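Local coordinates for possible substrate binding protein of ABC transporter system (Rhodopseudomonas palustris, PDB 3N0X) that probably binds a branched-chain or related amino acid in the periplasm and delivers it to an ABC transporter for import, at residues A8-K13 and I50-Q55; D75-T80 and K98-E103; G249-T254 and M339-V344; Y255-I260 and W352-P357. All blocks are in the same frame, centred on the assembly; numbering follows the deposited sequence. Where two conformers were deposited one is given.

Contact 1. Residues A8-K13 and I50-Q55; sequences ALIYGK and ITKDDQ
Tyr11 lays its ring beside Thr51 and Lys52 where strands 8-11 and 50-53 run parallel as neighbours in one sheet. From CB, a chi1 of 65° sets CG between the backbone N and the carbonyl carbon, and the ring continues toward the neighbouring strand. CD1 comes first, 3.4 Å from Lys52 O; CE1 follows, 3.6 Å from Thr51 CB. At the tip, OH lies 3.5 Å from Thr51 CB and is hydrogen-bonded to Glu25 of helix 18-35. Leu9 CD2 sits over one face of the ring and Lys13 CB over the opposite one, both offset toward the rim, which probably hinders its turning. On the sheet's other face, Ile10 CD1 packs 3.7 Å from Lys52 CB, using the aliphatic root of a lysine whose NZ forms salt bridges with Asp72 and Glu67. The backbones are laced by alternating bonds, among them Leu9 N to Ile50 O and Lys52 N to Leu9 O, each 2.9 Å. Where the strand ends, Asp53 OD1 accepts from Gln55 N at 2.9 Å, an Asx turn suited to aspartate's short carboxylate, and OD2 is hydrogen-bonded to Thr14; Gly12 centres an inverse gamma turn. Adjacent parallel strands of this kind belong to the Rossmann-like lobe of type I periplasmic binding proteins, whose ligand cleft generally lies near the C-terminal ends of such strands.

Contact 2. Residues D75-T80 and K98-E103; sequences DIAIGT and KILIVE
Ile76 and Ile99 run alongside one another in the same direction, with Ile76 CD1 3.7 Å from Ile99 CG2. Ile76 has CG1 anti to the backbone N (chi1 -170°), and from there its extended tip also meets Ile101 CD1 at 3.8 Å. Ile78 and Ile101 share a different form, CG1 anti to the carbonyl carbon, with CG2 anti to the backbone N. That branch of Ile78 runs alongside Glu103 and touches its CB at 3.8 Å, whereas the acid's OE1 is hydrogen-bonded to Thr122. Beta-branched residues suit this face: they fit an extended backbone and offer methyls to helices 283-302 and 307-314. The face bearing Ala77 and Leu100 is built differently. There Leu100 CD1 approaches Ala77 CB at 3.9 Å and also lies 3.7 Å from Gly79 N, against the bare backbone of the glycine. Ala77 is small where Leu65 and Tyr69 of helix 58-70 press in. Glycine suits position 79, since a CB there would stand only 3.2 Å from Thr80 CB, across a cis peptide. Ladder bonds include Ile101 N to Ala77 O, 2.8 Å and almost straight at 175°; at the far end Glu103 N approaches Gly79 O from above its carbonyl plane. At the other end, a water donates to Asp75 O and accepts from Ile99 N. Strand 76-79, helix 83-96 and strand 100-102 form a beta-alpha-beta crossover, the repeating element of Rossmann-like sheets.

Contact 3. Residues G249-T254 and M339-V344; sequences GMEGAT and MYHFKV
Glu251 to Thr254 pair with Lys343 to Tyr340 as antiparallel strands, their axes crossing at 149°, with backbone bonds such as Phe342 N to Gly252 O at 2.9 Å. This ladder belongs to the antiparallel sheet of a type I periplasmic binding protein fold, joining strand 251-254 to the long strand 335-345. Glu251 carries the polar face, its two oxygens serving different partners. OE1 accepts from His341 NE2 at 2.8 Å; the donor stands above the carboxylate plane, while OE1 lies near the plane of the imidazole. OE2 meets Lys343 NZ on its anti side in a 3.0 Å salt bridge. The lysine bends only at its last torsion, chi4 69°, placing NZ where it also donates to Gly249 O at 2.7 Å, on a carbonyl lone pair. An alanine in place of Glu251 would probably leave the buried His341 N-H without this acceptor and the Lys343 charge without its carboxylate mate. The other face is mainly packing: Thr254 CB lies 3.9 Å from Phe342 CD2. Glycine is apt at 252, because a CB there would press too closely on Phe342 CZ; instead Gly252 CA makes a CH-pi contact, 4.1 Å from the ring centroid.

Contact 4. Residues Y255-I260 and W352-P357; sequences YYYYDI and WAVLEP
Leu355 presses its CB over the face of Tyr257, a CH-pi contact 4.0 Å from the ring centroid and 19° off the normal. Tyr257 has CG anti to the backbone N (chi1 179°), and its ring continues past Leu355 to Trp352. Leu355 N sits above the same face, 3.7 Å from Tyr257 CZ, while Tyr258 CD1 lies over the opposite one, so the packing here is close on both sides. At the tips, the indole NE1 of Trp352 donates to Tyr258 OH at 3.2 Å, with that oxygen almost in the indole plane, and more weakly to Tyr257 OH at 3.1 Å, where the angle is only 121°. An alanine in place of Tyr257 would probably open a gap beneath Leu355 and take one of two acceptors from the indole N-H. The other end of the contact is looser. Ile260, closing a type I turn that starts at Tyr257, reaches Leu355 O with CD1 at 3.6 Å, and its CG1 only brushes the exposed Pro357 CB at 4.3 Å. Thus the loop after strand 251-254 is fastened to strand 354-357 of the antiparallel sheet. Leu355 N and Ala353 O find no partner, so apolar and aromatic packing probably has to offset their burial, while the shared indole N-H probably helps to fix how the rings are placed.

Contacts 1 and 2 share one sheet, strands 5-11 and 76-79 being neighbours in it, and are stitched together by Asp54 OD2 and Thr80 OG1, 2.6 Å apart. Contact 2 is the buried, aliphatic part; contact 1 is only partly buried and mixes a tyrosine and charged groups with its ladder. Contacts 3 and 4 lie across the chain's centre from contact 2, their centres about 30 and 28 Å from its own, and meet through strands 335-345 and 354-357. There the ladder is antiparallel: buried contact 3 adds a salt bridge and a histidine-carboxylate hydrogen bond, whereas contact 4, partly buried, has no ladder and relies on side chains packing on each other and on strand backbone.

Contact 1. Residues A8-K13 and I50-Q55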
loop_
_atom_site.group_PDB
_atom_site.type_symbol
_atom_site.label_atom_id
_atom_site.label_comp_id
_atom_site.label_asym_id
_atom_site.label_seq_id
_atom_site.Cartn_x
_atom_site.Cartn_y
_atom_site.Cartn_z
ATOM N N ALA A 8 17.343 9.709 -6.382
ATOM C CA ALA A 8 17.609 8.347 -6.749
ATOM C C ALA A 8 16.350 7.514 -6.573
ATOM O O ALA A 8 15.707 7.598 -5.540
ATOM C CB ALA A 8 18.759 7.750 -5.874
ATOM N N LEU A 9 15.993 6.736 -7.591
ATOM C CA LEU A 9 14.942 5.757 -7.474
ATOM C C LEU A 9 15.549 4.360 -7.497
ATOM O O LEU A 9 16.200 3.961 -8.482
ATOM C CB LEU A 9 13.935 5.872 -8.631
ATOM C CG LEU A 9 12.887 4.749 -8.703
ATOM C CD1 LEU A 9 11.950 4.808 -7.480
ATOM C CD2 LEU A 9 12.111 4.830 -10.050
ATOM N N ILE A 10 15.347 3.606 -6.418
ATOM C CA ILE A 10 15.813 2.229 -6.336
ATOM C C ILE A 10 14.562 1.414 -6.575
ATOM O O ILE A 10 13.539 1.644 -5.947
ATOM C CB ILE A 10 16.383 1.912 -4.947
ATOM C CG1 ILE A 10 17.340 3.005 -4.452
ATOM C CG2 ILE A 10 17.085 0.533 -4.908
ATOM C CD1 ILE A 10 18.487 3.362 -5.360
ATOM N N TYR A 11 14.632 0.459 -7.484
ATOM C CA TYR A 11 13.465 -0.325 -7.897
ATOM C C TYR A 11 13.855 -1.650 -8.533
ATOM O O TYR A 11 14.979 -1.802 -9.020
ATOM C CB TYR A 11 12.561 0.471 -8.847
ATOM C CG TYR A 11 13.059 0.879 -10.235
ATOM C CD1 TYR A 11 14.406 0.975 -10.581
ATOM C CD2 TYR A 11 12.131 1.268 -11.179
ATOM C CE1 TYR A 11 14.780 1.372 -11.847
ATOM C CE2 TYR A 11 12.490 1.670 -12.429
ATOM C CZ TYR A 11 13.813 1.752 -12.761
ATOM O OH TYR A 11 14.205 2.208 -14.018
ATOM N N GLY A 12 12.925 -2.610 -8.500
ATOM C CA GLY A 12 13.207 -3.929 -9.035
ATOM C C GLY A 12 12.859 -3.990 -10.506
ATOM O O GLY A 12 11.937 -4.733 -10.913
ATOM N N LYS A 13 13.550 -3.162 -11.280
ATOM C CA LYS A 13 13.284 -3.007 -12.716
ATOM C C LYS A 13 13.393 -4.317 -13.472
ATOM O O LYS A 13 12.669 -4.522 -14.450
ATOM C CB LYS A 13 14.212 -1.959 -13.312
ATOM C CG LYS A 13 13.923 -1.565 -14.776
ATOM C CD LYS A 13 15.081 -0.751 -15.357
ATOM C CE LYS A 13 14.779 -0.282 -16.791
ATOM N NZ LYS A 13 15.960 0.435 -17.361
ATOM N N ILE A 50 17.901 9.652 -11.093
ATOM C CA ILE A 50 18.850 8.567 -11.337
ATOM C C ILE A 50 18.148 7.281 -10.933
ATOM O O ILE A 50 17.787 7.178 -9.765
ATOM C CB ILE A 50 20.079 8.733 -10.395
ATOM C CG1 ILE A 50 20.782 10.071 -10.651
ATOM C CG2 ILE A 50 21.070 7.573 -10.553
ATOM C CD1 ILE A 50 20.958 10.334 -12.114
ATOM N N THR A 51 17.979 6.322 -11.837
ATOM C CA THR A 51 17.358 5.039 -11.497
ATOM C C THR A 51 18.408 3.925 -11.314
ATOM O O THR A 51 19.425 3.887 -12.017
ATOM C CB THR A 51 16.311 4.603 -12.537
ATOM O OG1 THR A 51 16.953 4.359 -13.796
ATOM C CG2 THR A 51 15.234 5.674 -12.722
ATOM N N LYS A 52 18.153 3.044 -10.347
ATOM C CA LYS A 52 19.063 1.963 -9.993
ATOM C C LYS A 52 18.205 0.703 -9.870
ATOM O O LYS A 52 17.392 0.571 -8.951
ATOM C CB LYS A 52 19.741 2.211 -8.635
ATOM C CG LYS A 52 20.609 3.462 -8.513
ATOM C CD LYS A 52 22.018 3.131 -8.989
ATOM C CE LYS A 52 22.919 4.323 -8.849
ATOM N NZ LYS A 52 23.979 4.283 -9.882
ATOM N N ASP A 53 18.415 -0.237 -10.774
ATOM C CA ASP A 53 17.746 -1.520 -10.726
ATOM C C ASP A 53 18.406 -2.417 -9.689
ATOM O O ASP A 53 19.611 -2.709 -9.797
ATOM C CB ASP A 53 17.830 -2.133 -12.122
ATOM C CG ASP A 53 17.243 -3.524 -12.221
ATOM O OD1 ASP A 53 16.487 -4.013 -11.344
ATOM O OD2 ASP A 53 17.536 -4.113 -13.283
ATOM N N ASP A 54 17.647 -2.851 -8.684
ATOM C CA ASP A 54 18.174 -3.777 -7.683
ATOM C C ASP A 54 17.808 -5.237 -7.894
ATOM O O ASP A 54 18.200 -6.086 -7.106
ATOM C CB ASP A 54 17.830 -3.316 -6.251
ATOM C CG ASP A 54 16.344 -3.374 -5.924
ATOM O OD1 ASP A 54 15.561 -4.008 -6.660
ATOM O OD2 ASP A 54 15.973 -2.814 -4.869
ATOM N N GLN A 55 17.068 -5.529 -8.959
ATOM C CA GLN A 55 16.618 -6.879 -9.289
ATOM C C GLN A 55 15.838 -7.555 -8.175
ATOM O O GLN A 55 15.696 -8.759 -8.162
ATOM C CB GLN A 55 17.804 -7.746 -9.726
ATOM C CG GLN A 55 18.645 -7.108 -10.826
ATOM C CD GLN A 55 19.772 -7.979 -11.292
ATOM O OE1 GLN A 55 19.649 -9.199 -11.323
ATOM N NE2 GLN A 55 20.892 -7.360 -11.631
#

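Contact 2. Residues D75-T80 and K98-E103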
loop_
_atom_site.group_PDB
_atom_site.type_symbol
_atom_site.label_atom_id
_atom_site.label_comp_id
_atom_site.label_asym_id
_atom_site.label_seq_id
_atom_site.Cartn_x
_atom_site.Cartn_y
_atom_site.Cartn_z
ATOM N N ASP A 75 20.669 13.465 -3.465
ATOM C CA ASP A 75 20.271 14.200 -2.289
ATOM C C ASP A 75 19.291 13.413 -1.424
ATOM O O ASP A 75 19.180 13.658 -0.228
ATOM C CB ASP A 75 19.663 15.545 -2.710
ATOM C CG ASP A 75 20.674 16.411 -3.502
ATOM O OD1 ASP A 75 21.817 16.564 -3.011
ATOM O OD2 ASP A 75 20.357 16.894 -4.611
ATOM N N ILE A 76 18.557 12.502 -2.054
ATOM C CA ILE A 76 17.485 11.766 -1.412
ATOM C C ILE A 76 17.198 10.574 -2.312
ATOM O O ILE A 76 17.507 10.598 -3.506
ATOM C CB ILE A 76 16.247 12.693 -1.213
ATOM C CG1 ILE A 76 15.192 12.029 -0.319
ATOM C CG2 ILE A 76 15.673 13.142 -2.541
ATOM C CD1 ILE A 76 14.241 13.036 0.351
ATOM N N ALA A 77 16.707 9.490 -1.719
ATOM C CA ALA A 77 16.366 8.307 -2.494
ATOM C C ALA A 77 14.959 7.866 -2.174
ATOM O O ALA A 77 14.425 8.151 -1.094
ATOM C CB ALA A 77 17.350 7.154 -2.180
ATOM N N ILE A 78 14.377 7.172 -3.149
ATOM C CA ILE A 78 13.064 6.533 -3.039
ATOM C C ILE A 78 13.240 5.089 -3.420
ATOM O O ILE A 78 13.896 4.809 -4.410
ATOM C CB ILE A 78 12.056 7.187 -4.034
ATOM C CG1 ILE A 78 11.906 8.690 -3.775
ATOM C CG2 ILE A 78 10.676 6.487 -3.986
ATOM C CD1 ILE A 78 11.234 9.465 -4.962
ATOM N N GLY A 79 12.718 4.150 -2.621
ATOM C CA GLY A 79 12.794 2.737 -2.975
ATOM C C GLY A 79 12.152 1.869 -1.915
ATOM O O GLY A 79 11.736 2.385 -0.856
ATOM N N THR A 80 11.981 0.575 -2.149
ATOM C CA THR A 80 12.181 -0.121 -3.413
ATOM C C THR A 80 11.015 -1.096 -3.535
ATOM O O THR A 80 10.095 -1.084 -2.687
ATOM C CB THR A 80 13.569 -0.835 -3.476
ATOM O OG1 THR A 80 13.718 -1.464 -4.758
ATOM C CG2 THR A 80 13.741 -1.836 -2.384
ATOM N N LYS A 98 21.540 10.164 4.821
ATOM C CA LYS A 98 20.663 10.631 3.760
ATOM C C LYS A 98 19.296 9.944 3.903
ATOM O O LYS A 98 19.191 8.826 4.397
ATOM C CB LYS A 98 21.312 10.418 2.380
ATOM C CG LYS A 98 22.445 11.418 2.067
ATOM C CD LYS A 98 22.884 11.360 0.609
ATOM C CE LYS A 98 23.938 12.420 0.237
ATOM N NZ LYS A 98 24.604 12.194 -1.083
ATOM N N ILE A 99 18.251 10.639 3.484
ATOM C CA ILE A 99 16.901 10.128 3.607
ATOM C C ILE A 99 16.605 9.069 2.545
ATOM O O ILE A 99 17.007 9.195 1.383
ATOM C CB ILE A 99 15.897 11.285 3.538
ATOM C CG1 ILE A 99 15.985 12.107 4.849
ATOM C CG2 ILE A 99 14.465 10.763 3.313
ATOM C CD1 ILE A 99 15.358 13.447 4.702
ATOM N N LEU A 100 15.850 8.060 2.956
ATOM C CA LEU A 100 15.229 7.098 2.059
ATOM C C LEU A 100 13.719 7.190 2.280
ATOM O O LEU A 100 13.241 6.992 3.400
ATOM C CB LEU A 100 15.720 5.699 2.363
ATOM C CG LEU A 100 15.043 4.575 1.556
ATOM C CD1 LEU A 100 15.279 4.680 0.050
ATOM C CD2 LEU A 100 15.495 3.216 2.066
ATOM N N ILE A 101 12.986 7.501 1.215
ATOM C CA ILE A 101 11.523 7.499 1.234
ATOM C C ILE A 101 11.117 6.139 0.697
ATOM O O ILE A 101 11.406 5.775 -0.453
ATOM C CB ILE A 101 10.900 8.613 0.357
ATOM C CG1 ILE A 101 11.221 10.007 0.956
ATOM C CG2 ILE A 101 9.387 8.379 0.245
ATOM C CD1 ILE A 101 10.905 11.159 -0.011
ATOM N N VAL A 102 10.481 5.354 1.545
ATOM C CA VAL A 102 10.140 3.985 1.189
ATOM C C VAL A 102 8.840 3.976 0.395
ATOM O O VAL A 102 7.802 4.480 0.851
ATOM C CB VAL A 102 10.083 3.061 2.415
ATOM C CG1 VAL A 102 9.609 1.623 1.977
ATOM C CG2 VAL A 102 11.486 3.040 3.100
ATOM N N GLU A 103 8.940 3.373 -0.792
ATOM C CA GLU A 103 7.853 3.328 -1.768
ATOM C C GLU A 103 8.261 2.339 -2.835
ATOM O O GLU A 103 9.288 2.545 -3.476
ATOM C CB GLU A 103 7.692 4.727 -2.419
ATOM C CG GLU A 103 6.675 4.766 -3.535
ATOM C CD GLU A 103 5.272 4.445 -3.084
ATOM O OE1 GLU A 103 4.760 5.092 -2.115
ATOM O OE2 GLU A 103 4.659 3.582 -3.774
HETATM O O HOH W 1 18.663 13.359 2.584
#

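Contact 3. Residues G249-T254 and M339-V344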
loop_
_atom_site.group_PDB
_atom_site.type_symbol
_atom_site.label_atom_id
_atom_site.label_comp_id
_atom_site.label_asym_id
_atom_site.label_seq_id
_atom_site.Cartn_x
_atom_site.Cartn_y
_atom_site.Cartn_z
ATOM N N GLY A 249 -20.449 -7.834 -5.539
ATOM C CA GLY A 249 -20.966 -7.274 -4.308
ATOM C C GLY A 249 -20.007 -7.399 -3.129
ATOM O O GLY A 249 -20.310 -6.895 -2.053
HETATM N N MSE A 250 -18.874 -8.071 -3.326
HETATM C CA MSE A 250 -17.898 -8.220 -2.253
HETATM C C MSE A 250 -17.436 -6.845 -1.800
HETATM O O MSE A 250 -17.153 -5.954 -2.623
HETATM C CB MSE A 250 -16.686 -9.037 -2.678
HETATM C CG MSE A 250 -15.697 -9.247 -1.534
HETATM SE SE MSE A 250 -14.408 -10.618 -1.907
HETATM C CE MSE A 250 -13.589 -9.782 -3.279
ATOM N N GLU A 251 -17.301 -6.681 -0.484
ATOM C CA GLU A 251 -16.750 -5.464 0.043
ATOM C C GLU A 251 -15.448 -5.701 0.793
ATOM O O GLU A 251 -15.186 -6.769 1.310
ATOM C CB GLU A 251 -17.729 -4.791 0.992
ATOM C CG GLU A 251 -19.039 -4.400 0.309
ATOM C CD GLU A 251 -20.019 -3.611 1.158
ATOM O OE1 GLU A 251 -19.663 -3.116 2.269
ATOM O OE2 GLU A 251 -21.175 -3.490 0.673
ATOM N N GLY A 252 -14.675 -4.642 0.896
ATOM C CA GLY A 252 -13.405 -4.622 1.556
ATOM C C GLY A 252 -12.847 -3.232 1.522
ATOM O O GLY A 252 -13.563 -2.268 1.151
ATOM N N ALA A 253 -11.547 -3.125 1.810
ATOM C CA ALA A 253 -10.857 -1.863 1.640
ATOM C C ALA A 253 -9.630 -2.006 0.787
ATOM O O ALA A 253 -9.011 -3.062 0.752
ATOM C CB ALA A 253 -10.467 -1.271 3.005
ATOM N N THR A 254 -9.304 -0.923 0.083
ATOM C CA THR A 254 -8.167 -0.861 -0.816
ATOM C C THR A 254 -7.327 0.405 -0.646
ATOM O O THR A 254 -7.810 1.472 -0.251
ATOM C CB THR A 254 -8.620 -1.012 -2.306
ATOM O OG1 THR A 254 -7.462 -1.318 -3.116
ATOM C CG2 THR A 254 -9.399 0.223 -2.812
HETATM N N MSE A 339 -7.907 5.540 2.974
HETATM C CA MSE A 339 -8.048 4.231 2.341
HETATM C C MSE A 339 -9.527 4.133 1.894
HETATM O O MSE A 339 -10.356 4.948 2.311
HETATM C CB MSE A 339 -7.681 3.115 3.334
HETATM C CG MSE A 339 -6.248 3.259 3.915
HETATM SE SE MSE A 339 -4.818 2.833 2.733
HETATM C CE MSE A 339 -5.103 0.946 2.781
ATOM N N TYR A 340 -9.841 3.176 1.018
ATOM C CA TYR A 340 -11.149 3.189 0.330
ATOM C C TYR A 340 -11.953 1.925 0.568
ATOM O O TYR A 340 -11.509 0.839 0.231
ATOM C CB TYR A 340 -10.964 3.425 -1.179
ATOM C CG TYR A 340 -10.128 4.667 -1.430
ATOM C CD1 TYR A 340 -10.664 5.923 -1.226
ATOM C CD2 TYR A 340 -8.792 4.558 -1.822
ATOM C CE1 TYR A 340 -9.897 7.069 -1.419
ATOM C CE2 TYR A 340 -8.023 5.689 -1.998
ATOM C CZ TYR A 340 -8.562 6.930 -1.819
ATOM O OH TYR A 340 -7.782 8.095 -1.982
ATOM N N HIS A 341 -13.101 2.070 1.189
ATOM C CA HIS A 341 -14.068 1.006 1.346
ATOM C C HIS A 341 -14.808 0.912 0.016
ATOM O O HIS A 341 -15.448 1.863 -0.416
ATOM C CB HIS A 341 -15.037 1.372 2.495
ATOM C CG HIS A 341 -16.161 0.392 2.737
ATOM N ND1 HIS A 341 -17.105 0.638 3.715
ATOM C CD2 HIS A 341 -16.523 -0.775 2.133
ATOM C CE1 HIS A 341 -17.986 -0.354 3.720
ATOM N NE2 HIS A 341 -17.650 -1.240 2.790
ATOM N N PHE A 342 -14.722 -0.264 -0.606
ATOM C CA PHE A 342 -15.260 -0.516 -1.976
ATOM C C PHE A 342 -16.287 -1.624 -1.946
ATOM O O PHE A 342 -16.399 -2.375 -0.973
ATOM C CB PHE A 342 -14.145 -0.909 -2.963
ATOM C CG PHE A 342 -13.510 -2.224 -2.639
ATOM C CD1 PHE A 342 -14.075 -3.434 -3.046
ATOM C CD2 PHE A 342 -12.318 -2.275 -1.902
ATOM C CE1 PHE A 342 -13.514 -4.635 -2.694
ATOM C CE2 PHE A 342 -11.720 -3.499 -1.577
ATOM C CZ PHE A 342 -12.328 -4.692 -1.974
ATOM N N LYS A 343 -17.068 -1.703 -3.040
ATOM C CA LYS A 343 -17.966 -2.811 -3.310
ATOM C C LYS A 343 -17.717 -3.244 -4.766
ATOM O O LYS A 343 -17.661 -2.382 -5.685
ATOM C CB LYS A 343 -19.424 -2.413 -3.098
ATOM C CG LYS A 343 -20.427 -3.570 -3.213
ATOM C CD LYS A 343 -21.863 -3.157 -2.820
ATOM C CE LYS A 343 -22.737 -4.382 -2.641
ATOM N NZ LYS A 343 -22.354 -5.198 -1.427
ATOM N N VAL A 344 -17.521 -4.544 -4.991
ATOM C CA VAL A 344 -17.255 -5.029 -6.325
ATOM C C VAL A 344 -18.501 -4.927 -7.222
ATOM O O VAL A 344 -19.596 -5.407 -6.850
ATOM C CB VAL A 344 -16.756 -6.503 -6.297
ATOM C CG1 VAL A 344 -16.745 -7.135 -7.721
ATOM C CG2 VAL A 344 -15.356 -6.599 -5.656
#

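Contact 4. Residues Y255-I260 and W352-P357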
loop_
_atom_site.group_PDB
_atom_site.type_symbol
_atom_site.label_atom_id
_atom_site.label_comp_id
_atom_site.label_asym_id
_atom_site.label_seq_id
_atom_site.Cartn_x
_atom_site.Cartn_y
_atom_site.Cartn_z
ATOM N N TYR A 255 -6.055 0.269 -0.999
ATOM C CA TYR A 255 -5.125 1.398 -1.021
ATOM C C TYR A 255 -5.483 2.402 -2.131
ATOM O O TYR A 255 -5.290 3.604 -1.983
ATOM C CB TYR A 255 -3.701 0.824 -1.259
ATOM C CG TYR A 255 -2.629 1.811 -1.717
ATOM C CD1 TYR A 255 -2.064 2.758 -0.857
ATOM C CD2 TYR A 255 -2.159 1.756 -2.993
ATOM C CE1 TYR A 255 -1.068 3.630 -1.291
ATOM C CE2 TYR A 255 -1.222 2.661 -3.447
ATOM C CZ TYR A 255 -0.643 3.568 -2.586
ATOM O OH TYR A 255 0.341 4.423 -3.042
ATOM N N TYR A 256 -5.948 1.896 -3.260
ATOM C CA TYR A 256 -6.192 2.707 -4.441
ATOM C C TYR A 256 -7.041 1.957 -5.464
ATOM O O TYR A 256 -6.963 0.741 -5.584
ATOM C CB TYR A 256 -4.869 3.107 -5.106
ATOM C CG TYR A 256 -4.988 4.087 -6.283
ATOM C CD1 TYR A 256 -5.202 5.460 -6.086
ATOM C CD2 TYR A 256 -4.837 3.639 -7.593
ATOM C CE1 TYR A 256 -5.271 6.328 -7.175
ATOM C CE2 TYR A 256 -4.905 4.487 -8.668
ATOM C CZ TYR A 256 -5.159 5.842 -8.447
ATOM O OH TYR A 256 -5.219 6.667 -9.549
ATOM N N TYR A 257 -7.862 2.710 -6.188
ATOM C CA TYR A 257 -8.507 2.262 -7.440
ATOM C C TYR A 257 -8.672 3.551 -8.223
ATOM O O TYR A 257 -9.162 4.524 -7.676
ATOM C CB TYR A 257 -9.832 1.522 -7.201
ATOM C CG TYR A 257 -10.487 1.084 -8.477
ATOM C CD1 TYR A 257 -10.030 -0.033 -9.145
ATOM C CD2 TYR A 257 -11.528 1.794 -9.030
ATOM C CE1 TYR A 257 -10.614 -0.440 -10.336
ATOM C CE2 TYR A 257 -12.134 1.403 -10.194
ATOM C CZ TYR A 257 -11.668 0.300 -10.855
ATOM O OH TYR A 257 -12.256 -0.050 -12.048
ATOM N N TYR A 258 -8.248 3.557 -9.480
ATOM C CA TYR A 258 -8.139 4.800 -10.242
ATOM C C TYR A 258 -9.392 5.671 -10.237
ATOM O O TYR A 258 -9.286 6.892 -10.212
ATOM C CB TYR A 258 -7.680 4.538 -11.683
ATOM C CG TYR A 258 -8.616 3.710 -12.542
ATOM C CD1 TYR A 258 -8.603 2.321 -12.483
ATOM C CD2 TYR A 258 -9.481 4.320 -13.435
ATOM C CE1 TYR A 258 -9.461 1.553 -13.292
ATOM C CE2 TYR A 258 -10.335 3.566 -14.248
ATOM C CZ TYR A 258 -10.324 2.185 -14.168
ATOM O OH TYR A 258 -11.204 1.443 -14.965
ATOM N N ASP A 259 -10.570 5.049 -10.299
ATOM C CA ASP A 259 -11.802 5.813 -10.487
ATOM C C ASP A 259 -12.405 6.250 -9.173
ATOM O O ASP A 259 -13.424 6.927 -9.172
ATOM C CB ASP A 259 -12.837 5.014 -11.305
ATOM C CG ASP A 259 -13.891 5.909 -11.995
ATOM O OD1 ASP A 259 -13.516 6.953 -12.556
ATOM O OD2 ASP A 259 -15.092 5.536 -12.018
ATOM N N ILE A 260 -11.787 5.900 -8.031
ATOM C CA ILE A 260 -12.355 6.339 -6.754
ATOM C C ILE A 260 -11.997 7.775 -6.310
ATOM O O ILE A 260 -12.893 8.585 -6.057
ATOM C CB ILE A 260 -12.124 5.320 -5.611
ATOM C CG1 ILE A 260 -12.959 4.052 -5.864
ATOM C CG2 ILE A 260 -12.488 5.892 -4.246
ATOM C CD1 ILE A 260 -12.794 2.990 -4.780
ATOM N N TRP A 352 -10.838 -6.084 -15.231
ATOM C CA TRP A 352 -10.816 -6.169 -13.770
ATOM C C TRP A 352 -12.206 -5.940 -13.212
ATOM O O TRP A 352 -13.018 -5.282 -13.819
ATOM C CB TRP A 352 -9.886 -5.115 -13.178
ATOM C CG TRP A 352 -10.036 -3.742 -13.792
ATOM C CD1 TRP A 352 -10.902 -2.741 -13.415
ATOM C CD2 TRP A 352 -9.314 -3.242 -14.924
ATOM N NE1 TRP A 352 -10.751 -1.665 -14.245
ATOM C CE2 TRP A 352 -9.780 -1.946 -15.175
ATOM C CE3 TRP A 352 -8.307 -3.771 -15.746
ATOM C CZ2 TRP A 352 -9.273 -1.148 -16.219
ATOM C CZ3 TRP A 352 -7.814 -3.001 -16.778
ATOM C CH2 TRP A 352 -8.288 -1.687 -16.994
ATOM N N ALA A 353 -12.469 -6.482 -12.035
ATOM C CA ALA A 353 -13.653 -6.099 -11.285
ATOM C C ALA A 353 -13.572 -4.606 -11.024
ATOM O O ALA A 353 -12.490 -4.078 -10.757
ATOM C CB ALA A 353 -13.713 -6.837 -9.948
ATOM N N VAL A 354 -14.721 -3.930 -11.070
ATOM C CA VAL A 354 -14.762 -2.480 -10.846
ATOM C C VAL A 354 -15.010 -2.299 -9.377
ATOM O O VAL A 354 -15.977 -2.847 -8.838
ATOM C CB VAL A 354 -15.887 -1.823 -11.672
ATOM C CG1 VAL A 354 -16.016 -0.324 -11.327
ATOM C CG2 VAL A 354 -15.587 -2.003 -13.161
ATOM N N LEU A 355 -14.157 -1.514 -8.726
ATOM C CA LEU A 355 -14.287 -1.242 -7.305
ATOM C C LEU A 355 -15.066 0.053 -7.136
ATOM O O LEU A 355 -14.511 1.159 -7.294
ATOM C CB LEU A 355 -12.922 -1.187 -6.607
ATOM C CG LEU A 355 -12.052 -2.454 -6.772
ATOM C CD1 LEU A 355 -10.842 -2.406 -5.820
ATOM C CD2 LEU A 355 -12.851 -3.759 -6.585
ATOM N N GLU A 356 -16.347 -0.061 -6.833
ATOM C CA GLU A 356 -17.179 1.101 -6.617
ATOM C C GLU A 356 -16.988 1.636 -5.190
ATOM O O GLU A 356 -16.819 0.865 -4.266
ATOM C CB GLU A 356 -18.648 0.773 -6.884
ATOM C CG GLU A 356 -18.825 0.434 -8.372
ATOM C CD GLU A 356 -20.244 0.514 -8.855
ATOM O OE1 GLU A 356 -21.129 -0.017 -8.132
ATOM O OE2 GLU A 356 -20.433 1.082 -9.972
ATOM N N PRO A 357 -17.044 2.955 -5.018
ATOM C CA PRO A 357 -16.840 3.536 -3.702
ATOM C C PRO A 357 -18.043 3.302 -2.787
ATOM O O PRO A 357 -19.188 3.489 -3.200
ATOM C CB PRO A 357 -16.682 5.019 -4.009
ATOM C CG PRO A 357 -17.457 5.227 -5.227
ATOM C CD PRO A 357 -17.255 3.995 -6.042
#